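Local coordinates for thioredoxin-like protein (Bacteroides caccae ATCC 43185, PDB 4YOD), which probably acts in thiol-disulphide redox chemistry through a thioredoxin-like domain, which is joined to an N-terminal helical domain of unknown function, at residues K13-P18 against K36-N41; R85-K90 against A126-E131; Y103-N108 against D253-P258; K197-I202 against A278-L283. One frame throughout, in Å; residues are numbered along the deposited sequence.

Interaction 1 (K13-P18 against K36-N41)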
loop_
_atom_site.group_PDB
_atom_site.type_symbol
_atom_site.label_atom_id
_atom_site.label_comp_id
_atom_site.label_asym_id
_atom_site.label_seq_id
_atom_site.Cartn_x
_atom_site.Cartn_y
_atom_site.Cartn_z
ATOM N N LYS A 13 19.429 -20.033 -22.235
ATOM C CA LYS A 13 18.058 -19.838 -21.734
ATOM C C LYS A 13 17.539 -18.422 -22.055
ATOM O O LYS A 13 18.326 -17.549 -22.443
ATOM C CB LYS A 13 18.010 -20.060 -20.210
ATOM C CG LYS A 13 18.220 -21.495 -19.743
ATOM C CD LYS A 13 18.277 -21.520 -18.223
ATOM C CE LYS A 13 17.989 -22.873 -17.627
ATOM N NZ LYS A 13 17.215 -22.745 -16.360
ATOM N N THR A 14 16.218 -18.191 -21.863
ATOM C CA THR A 14 15.587 -16.886 -22.098
ATOM C C THR A 14 15.984 -15.926 -20.966
ATOM O O THR A 14 16.397 -14.810 -21.259
ATOM C CB THR A 14 14.059 -17.024 -22.257
ATOM O OG1 THR A 14 13.774 -17.998 -23.263
ATOM C CG2 THR A 14 13.382 -15.709 -22.641
ATOM N N PHE A 15 15.876 -16.374 -19.691
ATOM C CA PHE A 15 16.218 -15.611 -18.480
ATOM C C PHE A 15 17.158 -16.424 -17.597
ATOM O O PHE A 15 16.872 -17.582 -17.293
ATOM C CB PHE A 15 14.957 -15.194 -17.688
ATOM C CG PHE A 15 15.246 -14.552 -16.348
ATOM C CD1 PHE A 15 15.629 -13.216 -16.264
ATOM C CD2 PHE A 15 15.159 -15.287 -15.173
ATOM C CE1 PHE A 15 15.935 -12.635 -15.031
ATOM C CE2 PHE A 15 15.470 -14.705 -13.942
ATOM C CZ PHE A 15 15.851 -13.380 -13.879
ATOM N N THR A 16 18.266 -15.804 -17.169
ATOM C CA THR A 16 19.271 -16.453 -16.326
ATOM C C THR A 16 19.580 -15.587 -15.098
ATOM O O THR A 16 19.813 -14.385 -15.217
ATOM C CB THR A 16 20.551 -16.757 -17.149
ATOM O OG1 THR A 16 20.201 -17.546 -18.289
ATOM C CG2 THR A 16 21.624 -17.494 -16.334
ATOM N N LEU A 17 19.590 -16.225 -13.930
ATOM C CA LEU A 17 19.935 -15.613 -12.657
ATOM C C LEU A 17 21.462 -15.596 -12.483
ATOM O O LEU A 17 22.132 -16.509 -12.975
ATOM C CB LEU A 17 19.284 -16.390 -11.495
ATOM C CG LEU A 17 17.865 -16.004 -11.121
ATOM C CD1 LEU A 17 17.209 -17.092 -10.313
ATOM C CD2 LEU A 17 17.845 -14.719 -10.328
ATOM N N PRO A 18 22.037 -14.591 -11.777
ATOM C CA PRO A 18 23.490 -14.615 -11.542
ATOM C C PRO A 18 23.844 -15.661 -10.478
ATOM O O PRO A 18 23.029 -15.947 -9.598
ATOM C CB PRO A 18 23.781 -13.191 -11.067
ATOM C CG PRO A 18 22.535 -12.794 -10.356
ATOM C CD PRO A 18 21.400 -13.441 -11.098
ATOM N N LYS A 36 20.666 -7.121 -5.910
ATOM C CA LYS A 36 21.516 -6.205 -6.657
ATOM C C LYS A 36 21.875 -6.675 -8.067
ATOM O O LYS A 36 21.908 -5.840 -8.970
ATOM C CB LYS A 36 22.790 -5.902 -5.865
ATOM C CG LYS A 36 22.541 -4.826 -4.794
ATOM C CD LYS A 36 23.721 -4.636 -3.843
ATOM C CE LYS A 36 23.437 -3.559 -2.821
ATOM N NZ LYS A 36 24.603 -3.310 -1.931
ATOM N N HIS A 37 22.095 -7.987 -8.268
ATOM C CA HIS A 37 22.541 -8.547 -9.541
ATOM C C HIS A 37 21.442 -9.285 -10.319
ATOM O O HIS A 37 21.721 -9.816 -11.395
ATOM C CB HIS A 37 23.720 -9.507 -9.281
ATOM C CG HIS A 37 24.905 -8.816 -8.682
ATOM N ND1 HIS A 37 25.991 -8.451 -9.458
ATOM C CD2 HIS A 37 25.109 -8.392 -7.412
ATOM C CE1 HIS A 37 26.825 -7.827 -8.635
ATOM N NE2 HIS A 37 26.334 -7.762 -7.395
ATOM N N TYR A 38 20.198 -9.255 -9.824
ATOM C CA TYR A 38 19.041 -9.976 -10.379
ATOM C C TYR A 38 18.888 -9.852 -11.886
ATOM O O TYR A 38 18.628 -10.869 -12.532
ATOM C CB TYR A 38 17.730 -9.508 -9.702
ATOM C CG TYR A 38 16.552 -10.414 -9.990
ATOM C CD1 TYR A 38 16.350 -11.580 -9.256
ATOM C CD2 TYR A 38 15.688 -10.154 -11.053
ATOM C CE1 TYR A 38 15.296 -12.447 -9.548
ATOM C CE2 TYR A 38 14.626 -11.005 -11.347
ATOM C CZ TYR A 38 14.437 -12.153 -10.592
ATOM O OH TYR A 38 13.406 -13.007 -10.878
ATOM N N TRP A 39 19.023 -8.620 -12.428
ATOM C CA TRP A 39 18.792 -8.303 -13.833
ATOM C C TRP A 39 20.063 -8.178 -14.675
ATOM O O TRP A 39 19.973 -7.756 -15.826
ATOM C CB TRP A 39 17.998 -6.975 -13.914
ATOM C CG TRP A 39 16.645 -7.046 -13.256
ATOM C CD1 TRP A 39 16.315 -6.587 -12.017
ATOM C CD2 TRP A 39 15.462 -7.674 -13.780
ATOM N NE1 TRP A 39 14.982 -6.823 -11.761
ATOM C CE2 TRP A 39 14.437 -7.505 -12.819
ATOM C CE3 TRP A 39 15.157 -8.331 -14.990
ATOM C CZ2 TRP A 39 13.129 -7.968 -13.023
ATOM C CZ3 TRP A 39 13.860 -8.797 -15.191
ATOM C CH2 TRP A 39 12.866 -8.626 -14.210
ATOM N N ASP A 40 21.229 -8.538 -14.120
ATOM C CA ASP A 40 22.531 -8.430 -14.783
ATOM C C ASP A 40 22.620 -9.122 -16.159
ATOM O O ASP A 40 23.338 -8.625 -17.024
ATOM C CB ASP A 40 23.625 -9.026 -13.880
ATOM C CG ASP A 40 24.142 -8.120 -12.774
ATOM O OD1 ASP A 40 23.493 -7.084 -12.495
ATOM O OD2 ASP A 40 25.206 -8.443 -12.191
ATOM N N ASN A 41 21.909 -10.251 -16.360
ATOM C CA ASN A 41 21.988 -11.023 -17.607
ATOM C C ASN A 41 20.835 -10.734 -18.562
ATOM O O ASN A 41 20.633 -11.463 -19.530
ATOM C CB ASN A 41 22.071 -12.514 -17.292
ATOM C CG ASN A 41 23.335 -12.858 -16.553
ATOM O OD1 ASN A 41 24.316 -12.103 -16.549
ATOM N ND2 ASN A 41 23.336 -13.981 -15.893
HETATM O O HOH W 1 18.787 -13.456 -19.253
HETATM O O HOH W 2 19.881 -11.657 -14.802
#
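Phe15 and Tyr38 meet as an aromatic pair with planes 39° apart and ring centroids 5.5 Å from each other. The ring tip does the touching, Phe15 CZ lying 3.7 Å from Tyr38 CE2, and the two side chains cross at about a right angle. Leu17 adds a methyl group to the same ring, its CD2 being 3.5 Å from Tyr38 CE1. CB of Tyr38 points away from 13-18, but CG is anti to the backbone N (chi1 -167°), and the ring beyond it lies against both partners. A further close packing contact sets Pro18 CG 3.3 Å from His37 O.

No direct hydrogen bond joins the segments; two waters do the polar work. One donates to Thr16 O and Tyr38 O while accepting from Asn41 N at 2.9 Å. The other accepts from Thr16 N and donates to Asn41 O, 2.7 Å away. Residues 37-40 form a type I turn, reinforced by His37 ND1 donating to Asp40 OD2 at 2.8 Å.

An alanine in place of Tyr38 would probably open a gap beside Phe15 and Leu17 and leave Ala59 O without its hydroxyl mate. That Tyr38 OH-Ala59 O bond, with the edge-to-face meeting of Trp39 and Tyr63, ties the turn that follows helix 27-37 to helix 53-66, so the N-terminal loop rests on residues already anchored there.

Interaction 2 (R85-K90 against A126-E131)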
loop_
_atom_site.group_PDB
_atom_site.type_symbol
_atom_site.label_atom_id
_atom_site.label_comp_id
_atom_site.label_asym_id
_atom_site.label_seq_id
_atom_site.Cartn_x
_atom_site.Cartn_y
_atom_site.Cartn_z
ATOM N N ARG A 85 17.459 1.540 -15.858
ATOM C CA ARG A 85 18.027 0.713 -16.931
ATOM C C ARG A 85 17.067 0.537 -18.103
ATOM O O ARG A 85 17.529 0.375 -19.223
ATOM C CB ARG A 85 18.407 -0.680 -16.399
ATOM C CG ARG A 85 19.764 -0.733 -15.681
ATOM C CD ARG A 85 20.214 -2.183 -15.482
ATOM N NE ARG A 85 20.550 -2.817 -16.766
ATOM C CZ ARG A 85 20.642 -4.127 -16.971
ATOM N NH1 ARG A 85 20.443 -4.978 -15.972
ATOM N NH2 ARG A 85 20.929 -4.598 -18.180
ATOM N N THR A 86 15.739 0.544 -17.857
ATOM C CA THR A 86 14.756 0.293 -18.923
ATOM C C THR A 86 14.565 1.514 -19.844
ATOM O O THR A 86 13.936 1.377 -20.887
ATOM C CB THR A 86 13.422 -0.213 -18.359
ATOM O OG1 THR A 86 12.721 0.858 -17.766
ATOM C CG2 THR A 86 13.586 -1.367 -17.384
ATOM N N ASN A 87 15.135 2.685 -19.480
ATOM C CA ASN A 87 15.116 3.912 -20.287
ATOM C C ASN A 87 15.818 3.711 -21.648
ATOM O O ASN A 87 15.702 4.564 -22.525
ATOM C CB ASN A 87 15.780 5.059 -19.533
ATOM C CG ASN A 87 14.865 5.677 -18.517
ATOM O OD1 ASN A 87 13.783 6.172 -18.837
ATOM N ND2 ASN A 87 15.274 5.674 -17.276
ATOM N N VAL A 88 16.515 2.586 -21.833
ATOM C CA VAL A 88 17.188 2.271 -23.112
ATOM C C VAL A 88 16.167 2.035 -24.258
ATOM O O VAL A 88 16.525 2.144 -25.430
ATOM C CB VAL A 88 18.167 1.075 -23.005
ATOM C CG1 VAL A 88 19.392 1.452 -22.180
ATOM C CG2 VAL A 88 17.479 -0.169 -22.442
ATOM N N ASP A 89 14.914 1.696 -23.920
ATOM C CA ASP A 89 13.875 1.445 -24.922
ATOM C C ASP A 89 12.535 1.840 -24.331
ATOM O O ASP A 89 12.116 1.267 -23.325
ATOM C CB ASP A 89 13.890 -0.043 -25.370
ATOM C CG ASP A 89 12.992 -0.358 -26.552
ATOM O OD1 ASP A 89 11.756 -0.203 -26.420
ATOM O OD2 ASP A 89 13.518 -0.820 -27.593
ATOM N N LYS A 90 11.859 2.810 -24.960
ATOM C CA LYS A 90 10.570 3.342 -24.495
ATOM C C LYS A 90 9.496 2.245 -24.335
ATOM O O LYS A 90 8.736 2.281 -23.378
ATOM C CB LYS A 90 10.075 4.433 -25.459
ATOM C CG LYS A 90 8.863 5.194 -24.944
ATOM C CD LYS A 90 8.648 6.508 -25.699
ATOM C CE LYS A 90 7.291 7.136 -25.443
ATOM N NZ LYS A 90 6.877 7.028 -24.021
ATOM N N ALA A 126 11.301 11.139 -13.336
ATOM C CA ALA A 126 12.653 11.549 -13.765
ATOM C C ALA A 126 13.065 10.908 -15.090
ATOM O O ALA A 126 14.230 10.998 -15.477
ATOM C CB ALA A 126 13.668 11.176 -12.691
ATOM N N SER A 127 12.129 10.250 -15.783
ATOM C CA SER A 127 12.483 9.530 -17.003
ATOM C C SER A 127 12.626 10.426 -18.238
ATOM O O SER A 127 11.692 11.125 -18.614
ATOM C CB SER A 127 11.468 8.434 -17.288
ATOM O OG SER A 127 11.703 7.844 -18.564
ATOM N N PRO A 128 13.754 10.293 -18.963
ATOM C CA PRO A 128 13.908 11.048 -20.218
ATOM C C PRO A 128 13.143 10.417 -21.413
ATOM O O PRO A 128 13.107 11.023 -22.481
ATOM C CB PRO A 128 15.420 11.023 -20.444
ATOM C CG PRO A 128 15.878 9.774 -19.803
ATOM C CD PRO A 128 14.945 9.459 -18.680
ATOM N N VAL A 129 12.539 9.222 -21.262
ATOM C CA VAL A 129 11.798 8.599 -22.373
ATOM C C VAL A 129 10.305 8.942 -22.326
ATOM O O VAL A 129 9.619 8.681 -23.312
ATOM C CB VAL A 129 11.994 7.069 -22.532
ATOM C CG1 VAL A 129 13.454 6.733 -22.810
ATOM C CG2 VAL A 129 11.439 6.274 -21.342
ATOM N N LEU A 130 9.803 9.518 -21.213
ATOM C CA LEU A 130 8.387 9.868 -21.129
ATOM C C LEU A 130 8.133 11.299 -21.559
ATOM O O LEU A 130 8.868 12.207 -21.162
ATOM C CB LEU A 130 7.797 9.658 -19.714
ATOM C CG LEU A 130 7.698 8.240 -19.142
ATOM C CD1 LEU A 130 7.041 8.262 -17.744
ATOM C CD2 LEU A 130 6.932 7.275 -20.079
ATOM N N GLU A 131 7.041 11.500 -22.322
ATOM C CA GLU A 131 6.536 12.811 -22.744
ATOM C C GLU A 131 5.910 13.471 -21.523
ATOM O O GLU A 131 5.547 12.764 -20.576
ATOM C CB GLU A 131 5.502 12.658 -23.877
ATOM C CG GLU A 131 6.045 12.073 -25.177
ATOM C CD GLU A 131 7.048 12.923 -25.938
ATOM O OE1 GLU A 131 6.800 14.141 -26.109
ATOM O OE2 GLU A 131 8.074 12.360 -26.384
#
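Ser127 OG donates to Asn87 OD1 at 2.7 Å, in the carbonyl plane and with a C=O...donor angle of 155°. Around that acceptor sit two carbons, Val129 CG2 at 3.4 Å from OD1 of Asn87 and the CD of Pro128. The other Val129 methyl, CG1, approaches the backbone O of Asn87 to 3.1 Å. Lys90 runs extended past Val129 O and then bends at its end (chi4 40°), which puts NZ 3.3 Å from Val129 O in a weak hydrogen bond; its stronger partner is the carboxylate of Glu134.

The contact joins two interhelical loops of the helical domain, whose sequence family belongs to the TPR clan: one links helices 72-85 and 90-105, the other helices 114-125 and 132-146. Behind the first shell, Ser127 OG also accepts from Val129 N at 3.1 Å, an ST turn that fixes the hydroxyl. Asn87 ND2 donates to Asp84 O, consistent with the oxygen end of the amide facing Ser127. Phe93 of helix 90-105 packs against Asn87, Ser127 and Leu130.

Interaction 3 (Y103-N108 against D253-P258)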
loop_
_atom_site.group_PDB
_atom_site.type_symbol
_atom_site.label_atom_id
_atom_site.label_comp_id
_atom_site.label_asym_id
_atom_site.label_seq_id
_atom_site.Cartn_x
_atom_site.Cartn_y
_atom_site.Cartn_z
ATOM N N TYR A 103 1.467 -5.353 -10.098
ATOM C CA TYR A 103 1.781 -6.133 -8.903
ATOM C C TYR A 103 1.983 -5.313 -7.628
ATOM O O TYR A 103 1.644 -5.803 -6.554
ATOM C CB TYR A 103 3.017 -7.006 -9.164
ATOM C CG TYR A 103 2.680 -8.137 -10.107
ATOM C CD1 TYR A 103 2.001 -9.266 -9.655
ATOM C CD2 TYR A 103 2.963 -8.044 -11.471
ATOM C CE1 TYR A 103 1.622 -10.283 -10.530
ATOM C CE2 TYR A 103 2.612 -9.070 -12.351
ATOM C CZ TYR A 103 1.921 -10.174 -11.877
ATOM O OH TYR A 103 1.550 -11.187 -12.718
ATOM N N LEU A 104 2.551 -4.107 -7.724
ATOM C CA LEU A 104 2.864 -3.335 -6.522
ATOM C C LEU A 104 1.861 -2.247 -6.205
ATOM O O LEU A 104 1.869 -1.778 -5.063
ATOM C CB LEU A 104 4.279 -2.708 -6.612
ATOM C CG LEU A 104 5.446 -3.639 -6.920
ATOM C CD1 LEU A 104 6.676 -2.832 -7.349
ATOM C CD2 LEU A 104 5.745 -4.572 -5.746
ATOM N N TYR A 105 1.006 -1.840 -7.152
ATOM C CA TYR A 105 0.032 -0.754 -6.889
ATOM C C TYR A 105 -1.419 -1.225 -6.826
ATOM O O TYR A 105 -2.156 -0.777 -5.939
ATOM C CB TYR A 105 0.139 0.368 -7.958
ATOM C CG TYR A 105 -0.558 1.667 -7.587
ATOM C CD1 TYR A 105 -0.130 2.430 -6.500
ATOM C CD2 TYR A 105 -1.613 2.160 -8.350
ATOM C CE1 TYR A 105 -0.701 3.671 -6.211
ATOM C CE2 TYR A 105 -2.240 3.368 -8.027
ATOM C CZ TYR A 105 -1.762 4.133 -6.971
ATOM O OH TYR A 105 -2.337 5.350 -6.657
ATOM N N ASP A 106 -1.854 -2.029 -7.822
ATOM C CA ASP A 106 -3.222 -2.543 -7.953
ATOM C C ASP A 106 -3.743 -3.083 -6.597
ATOM O O ASP A 106 -3.081 -3.935 -5.995
ATOM C CB ASP A 106 -3.282 -3.650 -9.036
ATOM C CG ASP A 106 -4.673 -4.040 -9.527
ATOM O OD1 ASP A 106 -5.616 -4.059 -8.708
ATOM O OD2 ASP A 106 -4.798 -4.414 -10.711
ATOM N N PRO A 107 -4.905 -2.568 -6.102
ATOM C CA PRO A 107 -5.437 -3.039 -4.802
ATOM C C PRO A 107 -5.787 -4.525 -4.779
ATOM O O PRO A 107 -5.817 -5.141 -3.705
ATOM C CB PRO A 107 -6.706 -2.206 -4.608
ATOM C CG PRO A 107 -6.564 -1.049 -5.524
ATOM C CD PRO A 107 -5.778 -1.535 -6.693
ATOM N N ASN A 108 -6.071 -5.095 -5.960
ATOM C CA ASN A 108 -6.397 -6.510 -6.098
ATOM C C ASN A 108 -5.142 -7.398 -6.050
ATOM O O ASN A 108 -5.289 -8.604 -5.939
ATOM C CB ASN A 108 -7.183 -6.756 -7.393
ATOM C CG ASN A 108 -8.571 -6.151 -7.373
ATOM O OD1 ASN A 108 -9.237 -6.081 -6.334
ATOM N ND2 ASN A 108 -9.051 -5.725 -8.530
ATOM N N ASP A 253 -6.234 8.065 -0.064
ATOM C CA ASP A 253 -6.320 7.298 -1.312
ATOM C C ASP A 253 -7.470 6.313 -1.154
ATOM O O ASP A 253 -7.438 5.446 -0.278
ATOM C CB ASP A 253 -4.983 6.586 -1.649
ATOM C CG ASP A 253 -4.964 5.801 -2.965
ATOM O OD1 ASP A 253 -6.045 5.676 -3.614
ATOM O OD2 ASP A 253 -3.876 5.334 -3.357
ATOM N N LEU A 254 -8.509 6.496 -1.939
ATOM C CA LEU A 254 -9.700 5.652 -1.817
ATOM C C LEU A 254 -9.832 4.581 -2.925
ATOM O O LEU A 254 -10.938 4.087 -3.136
ATOM C CB LEU A 254 -10.951 6.551 -1.837
ATOM C CG LEU A 254 -11.053 7.674 -0.791
ATOM C CD1 LEU A 254 -12.293 8.536 -1.050
ATOM C CD2 LEU A 254 -11.067 7.127 0.622
ATOM N N LYS A 255 -8.732 4.212 -3.614
ATOM C CA LYS A 255 -8.786 3.237 -4.733
ATOM C C LYS A 255 -9.202 1.821 -4.249
ATOM O O LYS A 255 -9.657 0.995 -5.050
ATOM C CB LYS A 255 -7.451 3.184 -5.494
ATOM C CG LYS A 255 -6.278 2.587 -4.711
ATOM C CD LYS A 255 -4.979 2.674 -5.506
ATOM C CE LYS A 255 -3.831 1.954 -4.846
ATOM N NZ LYS A 255 -3.444 2.579 -3.559
ATOM N N ALA A 256 -9.042 1.568 -2.948
ATOM C CA ALA A 256 -9.410 0.319 -2.288
ATOM C C ALA A 256 -10.289 0.604 -1.082
ATOM O O ALA A 256 -9.831 1.213 -0.114
ATOM C CB ALA A 256 -8.159 -0.439 -1.850
ATOM N N ILE A 257 -11.558 0.191 -1.150
ATOM C CA ILE A 257 -12.494 0.312 -0.032
ATOM C C ILE A 257 -13.067 -1.098 0.153
ATOM O O ILE A 257 -13.526 -1.693 -0.821
ATOM C CB ILE A 257 -13.552 1.443 -0.176
ATOM C CG1 ILE A 257 -12.873 2.841 -0.080
ATOM C CG2 ILE A 257 -14.652 1.306 0.895
ATOM C CD1 ILE A 257 -13.779 4.051 -0.454
ATOM N N PRO A 258 -12.907 -1.722 1.339
ATOM C CA PRO A 258 -12.409 -1.146 2.594
ATOM C C PRO A 258 -10.898 -0.967 2.636
ATOM O O PRO A 258 -10.149 -1.604 1.887
ATOM C CB PRO A 258 -12.858 -2.179 3.647
ATOM C CG PRO A 258 -12.885 -3.484 2.891
ATOM C CD PRO A 258 -13.413 -3.102 1.536
#
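Lys255 lies across one face of the Tyr105 ring, its CE over the centre in a CH-pi contact 3.7 Å from the Tyr105 centroid. Its NZ stands 4.4 Å from that centroid and 28° off the ring normal, an off-centre cation-pi interaction. The ammonium is also held by charge: Lys255 NZ forms a salt bridge of 2.8 Å with Asp253 OD2, met from above the carboxylate plane. The other oxygen, Asp253 OD1, accepts from Lys255 N at 3.1 Å in an Asx turn, so one carboxylate grips both ends of the lysine. Apolar packing continues alongside, with Pro107 CB 3.6 Å from Ala256 CB and Pro107 CG against Lys255 CG.

An alanine at Tyr105 would probably deprive the lysine chain of its aromatic platform, leaving it freer to turn about Asp253.

The contact bridges the helical and thioredoxin-like domains. Segment 253-258 ends at Pro258, whose cis peptide and packing against Cys189 are consistent with the cis-proline that faces the CxxC motif in thioredoxin folds.

Interaction 4 (K197-I202 against A278-L283)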
loop_
_atom_site.group_PDB
_atom_site.type_symbol
_atom_site.label_atom_id
_atom_site.label_comp_id
_atom_site.label_asym_id
_atom_site.label_seq_id
_atom_site.Cartn_x
_atom_site.Cartn_y
_atom_site.Cartn_z
ATOM N N LYS A 197 -13.943 -7.883 14.634
ATOM C CA LYS A 197 -14.717 -8.369 15.783
ATOM C C LYS A 197 -14.154 -9.691 16.336
ATOM O O LYS A 197 -14.216 -9.918 17.545
ATOM C CB LYS A 197 -16.188 -8.582 15.391
ATOM C CG LYS A 197 -17.032 -7.321 15.296
ATOM C CD LYS A 197 -18.317 -7.624 14.530
ATOM C CE LYS A 197 -19.577 -7.260 15.272
ATOM N NZ LYS A 197 -20.786 -7.494 14.436
ATOM N N GLN A 198 -13.621 -10.555 15.453
ATOM C CA GLN A 198 -13.083 -11.869 15.812
ATOM C C GLN A 198 -11.599 -11.808 16.258
ATOM O O GLN A 198 -11.023 -12.854 16.558
ATOM C CB GLN A 198 -13.275 -12.879 14.652
ATOM C CG GLN A 198 -14.731 -13.369 14.520
ATOM C CD GLN A 198 -15.066 -14.208 13.292
ATOM O OE1 GLN A 198 -16.196 -14.170 12.786
ATOM N NE2 GLN A 198 -14.131 -15.026 12.809
ATOM N N ALA A 199 -10.996 -10.601 16.350
ATOM C CA ALA A 199 -9.616 -10.458 16.827
ATOM C C ALA A 199 -9.646 -10.060 18.314
ATOM O O ALA A 199 -10.121 -8.968 18.634
ATOM C CB ALA A 199 -8.862 -9.435 15.994
ATOM N N PRO A 200 -9.240 -10.956 19.244
ATOM C CA PRO A 200 -9.377 -10.642 20.684
ATOM C C PRO A 200 -8.609 -9.406 21.157
ATOM O O PRO A 200 -9.123 -8.692 22.023
ATOM C CB PRO A 200 -8.855 -11.902 21.378
ATOM C CG PRO A 200 -8.995 -12.979 20.373
ATOM C CD PRO A 200 -8.760 -12.343 19.045
ATOM N N ILE A 201 -7.410 -9.138 20.597
ATOM C CA ILE A 201 -6.599 -7.980 20.997
ATOM C C ILE A 201 -7.360 -6.635 20.762
ATOM O O ILE A 201 -7.208 -5.722 21.578
ATOM C CB ILE A 201 -5.181 -7.972 20.329
ATOM C CG1 ILE A 201 -4.208 -6.996 21.037
ATOM C CG2 ILE A 201 -5.224 -7.721 18.800
ATOM C CD1 ILE A 201 -3.987 -7.277 22.581
ATOM N N ILE A 202 -8.188 -6.535 19.685
ATOM C CA ILE A 202 -8.974 -5.336 19.339
ATOM C C ILE A 202 -9.963 -5.017 20.478
ATOM O O ILE A 202 -9.915 -3.928 21.047
ATOM C CB ILE A 202 -9.717 -5.513 17.974
ATOM C CG1 ILE A 202 -8.754 -5.912 16.812
ATOM C CG2 ILE A 202 -10.569 -4.283 17.617
ATOM C CD1 ILE A 202 -7.790 -4.884 16.242
ATOM N N ALA A 278 -2.536 -8.263 9.795
ATOM C CA ALA A 278 -1.365 -7.409 10.016
ATOM C C ALA A 278 -1.587 -6.507 11.237
ATOM O O ALA A 278 -0.703 -6.390 12.082
ATOM C CB ALA A 278 -1.088 -6.555 8.771
ATOM N N ILE A 279 -2.778 -5.901 11.342
ATOM C CA ILE A 279 -3.129 -5.025 12.468
ATOM C C ILE A 279 -3.156 -5.854 13.753
ATOM O O ILE A 279 -2.571 -5.439 14.760
ATOM C CB ILE A 279 -4.458 -4.275 12.216
ATOM C CG1 ILE A 279 -4.238 -3.180 11.138
ATOM C CG2 ILE A 279 -5.008 -3.622 13.528
ATOM C CD1 ILE A 279 -5.478 -2.696 10.549
ATOM N N GLU A 280 -3.817 -7.019 13.706
ATOM C CA GLU A 280 -3.925 -7.912 14.863
ATOM C C GLU A 280 -2.538 -8.339 15.339
ATOM O O GLU A 280 -2.272 -8.270 16.530
ATOM C CB GLU A 280 -4.796 -9.135 14.523
ATOM C CG GLU A 280 -5.075 -10.054 15.696
ATOM C CD GLU A 280 -5.820 -11.337 15.374
ATOM O OE1 GLU A 280 -5.976 -11.669 14.175
ATOM O OE2 GLU A 280 -6.241 -12.021 16.334
ATOM N N GLU A 281 -1.642 -8.745 14.416
ATOM C CA GLU A 281 -0.316 -9.186 14.842
ATOM C C GLU A 281 0.487 -8.037 15.407
ATOM O O GLU A 281 1.083 -8.210 16.457
ATOM C CB GLU A 281 0.441 -9.876 13.721
ATOM C CG GLU A 281 -0.081 -11.269 13.418
ATOM C CD GLU A 281 0.780 -12.059 12.453
ATOM O OE1 GLU A 281 1.859 -11.554 12.064
ATOM O OE2 GLU A 281 0.374 -13.185 12.084
ATOM N N TYR A 282 0.420 -6.849 14.786
ATOM C CA TYR A 282 1.123 -5.664 15.270
ATOM C C TYR A 282 0.723 -5.335 16.706
ATOM O O TYR A 282 1.586 -5.037 17.526
ATOM C CB TYR A 282 0.825 -4.444 14.377
ATOM C CG TYR A 282 1.655 -3.239 14.755
ATOM C CD1 TYR A 282 1.302 -2.436 15.832
ATOM C CD2 TYR A 282 2.830 -2.937 14.075
ATOM C CE1 TYR A 282 2.093 -1.363 16.225
ATOM C CE2 TYR A 282 3.622 -1.852 14.447
ATOM C CZ TYR A 282 3.250 -1.069 15.527
ATOM O OH TYR A 282 4.028 -0.010 15.934
ATOM N N LEU A 283 -0.582 -5.306 16.983
ATOM C CA LEU A 283 -1.087 -4.960 18.315
ATOM C C LEU A 283 -0.726 -6.037 19.335
ATOM O O LEU A 283 -0.474 -5.710 20.493
ATOM C CB LEU A 283 -2.600 -4.738 18.274
ATOM C CG LEU A 283 -3.062 -3.472 17.522
ATOM C CD1 LEU A 283 -4.553 -3.464 17.394
ATOM C CD2 LEU A 283 -2.555 -2.180 18.205
HETATM O O HOH W 3 -5.681 -11.097 18.816
#
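Ile202 and Leu283 form the tight inner part of the contact, crossing at about a right angle with Ile202 CD1 3.7 Å from Leu283 CD1. The same Ile202 methyl lies 4.1 Å from Ile279 CG2, so one terminal carbon meets two side chains a turn apart on helix 276-286. Ile201 works from the next position: its CG1, anti to the backbone N (chi1 -164°), packs 3.9 Å from Leu283 CB, while CG2 rests 3.8 Å from Glu280 O. This apolar patch is buried, and Ile202 and Ile279 both touch Leu178 of strand 176-181. Helices 200-207 and 276-286 thus lie on the same face of the central mixed sheet, in the layered arrangement of a thioredoxin fold, where the C-terminal helix packs on the same face as the helix that starts at the probable CxxC, here continued after a break by 200-207.

Toward Glu280 the character changes from packed methyl groups to a single extended acidic chain and a water. The chain lies over Ala199, with Glu280 CD 3.6 Å from Ala199 CB, and its carboxylate comes near the exposed Pro200. No direct hydrogen bond crosses; instead a water donates to Glu280 OE2 at 2.7 Å and accepts from Ile201 N at 3.2 Å. Ala199 holds the N-cap position of helix 200-207, and the water thereby relays the carboxylate to a first-turn N-H, where the helix dipole would probably favour its negative charge.

Overall arrangement
Interaction 1 closes before interaction 2 opens; both lie within the helical domain, with centres about 21 Å apart. They touch directly, Arg85 NH1 lying 2.8 Å from Trp39 O in a probable hydrogen bond. Interaction 3, whose segments alternate with those of interaction 2, starts where helix 90-105, entered through the first loop of interaction 2, reaches its other end; its partner loop precedes strand 259-263, so it spans the two domains near the middle of the molecule. Its segments also alternate with those of interaction 4, about 22 Å away between centres, which lies wholly in the thioredoxin-like part. Interactions 2 and 4, about 44 Å apart between centres, lie on opposite sides of the chain's centre, leaving interaction 3 as the interdomain link among the four.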